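Local coordinates for MutS2 protein (Thermus thermophilus, PDB 2ZQE) that probably acts as a DNA endonuclease through its Smr domain and is thought to help suppress homologous recombination, at residues 18-21 with 22-26; 46-49 with 50-54. All coordinates share one frame; numbering follows the deposited sequence.

Overall arrangement
Both contacts are local and lie within single helices of the small Smr domain. Contact 1 (18-21 with 22-26) sits in helix 14-30, the helix of the beta-alpha-beta unit that joins strands 6-8 and 35-39. Contact 2 (46-49 with 50-54) comes later in the chain, in helix 46-57, between strands 35-39 and 61-66. Their centres are about 13 Å apart. The two helices are neighbours in this alpha/beta domain. They touch where Leu18 of contact 1 packs on Ala54 and Ile51 of contact 2, with Leu18 CD2 3.6 Å from Ala54 CB. Val21, Ala24 and Leu25 of contact 1 pack on the four-stranded mixed sheet.

Contact 1: 18-21 with 22-26; sequences LLEV and DQALE
Val21 and Leu25 run next to each other from successive turns of helix 14-30. Their apolar contact is between Val21 CG1 and Leu25 CD1, 3.8 Å apart. With its CG1 anti to the backbone N (chi1 167°), Val21 turns this methyl along the helix toward Leu25. Leu25 CG also rests 3.3 Å from Val21 O. Both side chains are buried: Val21 meets Leu38 of strand 35-39, and Leu25 reaches Leu36, Val79 and Leu81.

Backbone hydrogen bonds link each residue to the one four places on. The shortest runs from Ala24 N to Glu20 O at 2.8 Å. Leu25 N binds Val21 O at 2.9 Å.

A water bridges the outer side. It donates to Leu19 O at 2.8 Å and to Asp22 OD2 at 2.6 Å, so Leu19 O accepts from both the water and Gln23 N. The other carboxylate oxygen of Asp22, OD1, forms a salt bridge with Arg60, which also pairs with Glu26.

The chemistry is that of an amphipathic helix: Val21, Ala24 and Leu25 face the sheet, while Asp22 and its water lie on the exposed side.

Contact 2: 46-49 with 50-54; sequences ALRQ and AIREA
Arg48 holds CG anti to its own N (chi1 178°) and runs extended from CG to NE. Arg52 starts differently, with CG anti to the carbonyl carbon (chi1 -72°), and its chain bends at chi3. The two arginines therefore extend alongside each other from the same side of the helix. Their guanidinium groups stack nearly parallel, with planes 11° apart and centres 4.0 Å apart. The overlap is offset. Arg48 NH2 sits over the centre of the Arg52 group, 3.3 Å from Arg52 CZ. Arg52 CD covers one face of the Arg48 group, 3.5 Å from Arg48 CZ.

Asp66, outside both segments, probably eases the closeness of the two positive charges. Its OD2 makes a salt bridge with Arg48 NH2 and a long, weak ion pair with Arg52 NH1. An alanine in place of Arg52 would remove the stack and the weak ion pair, and would probably leave one face of the Arg48 guanidinium without its cover.

In the helix backbone, Arg52 N binds Arg48 O at 2.9 Å and Ile51 N binds Leu47 O at 2.8 Å. On another side of the helix, Ile51 CD1 packs 4.2 Å from Leu47 CB. Leu47 continues onto Val14 and Ala17 of helix 14-30.

The arrangement is an i to i+4 arginine pair on an alpha-helix, here on the surface of the Smr domain's alpha/beta fold.

Contact 1: 18-21 with 22-26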
loop_
_atom_site.group_PDB
_atom_site.type_symbol
_atom_site.label_atom_id
_atom_site.label_comp_id
_atom_site.label_asym_id
_atom_site.label_seq_id
_atom_site.Cartn_x
_atom_site.Cartn_y
_atom_site.Cartn_z
ATOM N N LEU A 18 0.227 8.869 -2.164
ATOM C CA LEU A 18 -0.496 8.282 -3.300
ATOM C C LEU A 18 0.330 8.233 -4.588
ATOM O O LEU A 18 0.243 7.265 -5.346
ATOM C CB LEU A 18 -1.823 9.011 -3.535
ATOM C CG LEU A 18 -2.912 8.679 -2.506
ATOM C CD1 LEU A 18 -4.235 9.315 -2.912
ATOM C CD2 LEU A 18 -3.112 7.202 -2.298
ATOM N N LEU A 19 1.125 9.280 -4.834
ATOM C CA LEU A 19 2.078 9.252 -5.954
ATOM C C LEU A 19 3.060 8.077 -5.834
ATOM O O LEU A 19 3.330 7.351 -6.825
ATOM C CB LEU A 19 2.823 10.597 -6.058
ATOM C CG LEU A 19 3.831 10.733 -7.207
ATOM C CD1 LEU A 19 3.115 10.666 -8.538
ATOM C CD2 LEU A 19 4.546 12.049 -7.078
ATOM N N GLU A 20 3.596 7.880 -4.627
ATOM C CA GLU A 20 4.524 6.785 -4.405
ATOM C C GLU A 20 3.835 5.435 -4.492
ATOM O O GLU A 20 4.424 4.476 -4.992
ATOM C CB GLU A 20 5.298 6.950 -3.087
ATOM C CG GLU A 20 6.301 5.822 -2.796
ATOM C CD GLU A 20 7.199 5.499 -3.984
ATOM O OE1 GLU A 20 7.673 6.452 -4.631
ATOM O OE2 GLU A 20 7.430 4.294 -4.274
ATOM N N VAL A 21 2.602 5.341 -4.001
ATOM C CA VAL A 21 1.860 4.080 -4.126
ATOM C C VAL A 21 1.663 3.701 -5.599
ATOM O O VAL A 21 1.872 2.550 -5.987
ATOM C CB VAL A 21 0.521 4.114 -3.370
ATOM C CG1 VAL A 21 -0.355 2.932 -3.773
ATOM C CG2 VAL A 21 0.794 4.092 -1.866
ATOM N N ASP A 22 1.300 4.676 -6.416
ATOM C CA ASP A 22 1.140 4.454 -7.852
ATOM C C ASP A 22 2.433 3.895 -8.470
ATOM O O ASP A 22 2.393 2.910 -9.218
ATOM C CB ASP A 22 0.726 5.767 -8.521
ATOM C CG ASP A 22 0.655 5.660 -10.026
ATOM O OD1 ASP A 22 -0.020 4.737 -10.531
ATOM O OD2 ASP A 22 1.283 6.509 -10.709
ATOM N N GLN A 23 3.570 4.489 -8.105
ATOM C CA GLN A 23 4.874 4.029 -8.587
ATOM C C GLN A 23 5.232 2.641 -8.064
ATOM O O GLN A 23 5.725 1.780 -8.818
ATOM C CB GLN A 23 5.973 5.038 -8.241
ATOM C CG GLN A 23 7.313 4.716 -8.901
ATOM C CD GLN A 23 7.244 4.714 -10.434
ATOM O OE1 GLN A 23 6.446 5.444 -11.040
ATOM N NE2 GLN A 23 8.090 3.888 -11.067
ATOM N N ALA A 24 4.987 2.412 -6.773
ATOM C CA ALA A 24 5.322 1.123 -6.171
ATOM C C ALA A 24 4.497 -0.022 -6.772
ATOM O O ALA A 24 5.018 -1.127 -6.955
ATOM C CB ALA A 24 5.151 1.184 -4.655
ATOM N N LEU A 25 3.223 0.236 -7.081
ATOM C CA LEU A 25 2.370 -0.785 -7.716
ATOM C C LEU A 25 2.896 -1.061 -9.121
ATOM O O LEU A 25 3.002 -2.221 -9.540
ATOM C CB LEU A 25 0.910 -0.316 -7.789
ATOM C CG LEU A 25 0.182 -0.273 -6.440
ATOM C CD1 LEU A 25 -1.112 0.537 -6.562
ATOM C CD2 LEU A 25 -0.104 -1.683 -5.936
ATOM N N GLU A 26 3.275 0.007 -9.822
ATOM C CA GLU A 26 3.819 -0.151 -11.174
ATOM C C GLU A 26 5.076 -1.027 -11.155
ATOM O O GLU A 26 5.218 -1.955 -11.965
ATOM C CB GLU A 26 4.125 1.216 -11.794
ATOM C CG GLU A 26 4.384 1.173 -13.317
ATOM C CD GLU A 26 3.181 0.743 -14.170
ATOM O OE1 GLU A 26 2.040 0.606 -13.664
ATOM O OE2 GLU A 26 3.379 0.567 -15.403
HETATM O O HOH W 1 3.282 7.804 -9.565
#

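Contact 2: 46-49 with 50-54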
loop_
_atom_site.group_PDB
_atom_site.type_symbol
_atom_site.label_atom_id
_atom_site.label_comp_id
_atom_site.label_asym_id
_atom_site.label_seq_id
_atom_site.Cartn_x
_atom_site.Cartn_y
_atom_site.Cartn_z
ATOM N N ALA A 46 -4.895 9.272 8.122
ATOM C CA ALA A 46 -5.140 9.916 6.826
ATOM C C ALA A 46 -4.492 9.156 5.675
ATOM O O ALA A 46 -5.102 9.005 4.604
ATOM C CB ALA A 46 -4.667 11.381 6.853
ATOM N N LEU A 47 -3.267 8.665 5.889
ATOM C CA LEU A 47 -2.624 7.837 4.855
ATOM C C LEU A 47 -3.361 6.527 4.619
ATOM O O LEU A 47 -3.641 6.181 3.467
ATOM C CB LEU A 47 -1.145 7.591 5.166
ATOM C CG LEU A 47 -0.197 8.795 5.218
ATOM C CD1 LEU A 47 1.247 8.286 5.241
ATOM C CD2 LEU A 47 -0.380 9.733 4.023
ATOM N N ARG A 48 -3.671 5.797 5.695
ATOM C CA ARG A 48 -4.357 4.513 5.563
ATOM C C ARG A 48 -5.644 4.695 4.759
ATOM O O ARG A 48 -5.897 3.953 3.803
ATOM C CB ARG A 48 -4.654 3.886 6.933
ATOM C CG ARG A 48 -5.428 2.561 6.844
ATOM C CD ARG A 48 -5.733 2.015 8.254
ATOM N NE ARG A 48 -6.563 0.808 8.180
ATOM C CZ ARG A 48 -7.892 0.814 8.040
ATOM N NH1 ARG A 48 -8.573 1.958 7.949
ATOM N NH2 ARG A 48 -8.550 -0.332 7.958
ATOM N N GLN A 49 -6.468 5.660 5.163
ATOM C CA GLN A 49 -7.756 5.846 4.506
ATOM C C GLN A 49 -7.619 6.202 3.036
ATOM O O GLN A 49 -8.319 5.627 2.182
ATOM C CB GLN A 49 -8.592 6.899 5.227
ATOM C CG GLN A 49 -10.009 6.998 4.662
ATOM C CD GLN A 49 -11.011 7.414 5.716
ATOM O OE1 GLN A 49 -10.913 8.495 6.271
ATOM N NE2 GLN A 49 -11.998 6.550 5.984
ATOM N N ALA A 50 -6.721 7.149 2.737
ATOM C CA ALA A 50 -6.542 7.611 1.363
ATOM C C ALA A 50 -5.983 6.502 0.481
ATOM O O ALA A 50 -6.429 6.307 -0.648
ATOM C CB ALA A 50 -5.643 8.844 1.309
ATOM N N ILE A 51 -5.019 5.759 1.019
ATOM C CA ILE A 51 -4.435 4.627 0.297
ATOM C C ILE A 51 -5.462 3.510 0.014
ATOM O O ILE A 51 -5.567 3.014 -1.127
ATOM C CB ILE A 51 -3.212 4.081 1.040
ATOM C CG1 ILE A 51 -2.084 5.099 0.971
ATOM C CG2 ILE A 51 -2.780 2.712 0.441
ATOM C CD1 ILE A 51 -0.952 4.842 1.968
ATOM N N ARG A 52 -6.230 3.123 1.023
ATOM C CA ARG A 52 -7.233 2.076 0.817
ATOM C C ARG A 52 -8.216 2.474 -0.284
ATOM O O ARG A 52 -8.527 1.662 -1.156
ATOM C CB ARG A 52 -7.975 1.752 2.111
ATOM C CG ARG A 52 -7.106 0.981 3.109
ATOM C CD ARG A 52 -7.712 0.947 4.518
ATOM N NE ARG A 52 -8.981 0.218 4.610
ATOM C CZ ARG A 52 -9.093 -1.110 4.749
ATOM N NH1 ARG A 52 -8.020 -1.893 4.767
ATOM N NH2 ARG A 52 -10.294 -1.657 4.875
ATOM N N GLU A 53 -8.667 3.726 -0.273
ATOM C CA GLU A 53 -9.606 4.167 -1.312
ATOM C C GLU A 53 -8.962 4.169 -2.717
ATOM O O GLU A 53 -9.573 3.737 -3.710
ATOM C CB GLU A 53 -10.222 5.524 -0.945
ATOM C CG GLU A 53 -11.321 5.971 -1.915
ATOM C CD GLU A 53 -12.598 5.113 -1.906
ATOM O OE1 GLU A 53 -12.796 4.242 -1.029
ATOM O OE2 GLU A 53 -13.443 5.342 -2.808
ATOM N N ALA A 54 -7.706 4.618 -2.799
ATOM C CA ALA A 54 -6.976 4.546 -4.068
ATOM C C ALA A 54 -6.869 3.103 -4.586
ATOM O O ALA A 54 -7.034 2.833 -5.799
ATOM C CB ALA A 54 -5.599 5.172 -3.921
#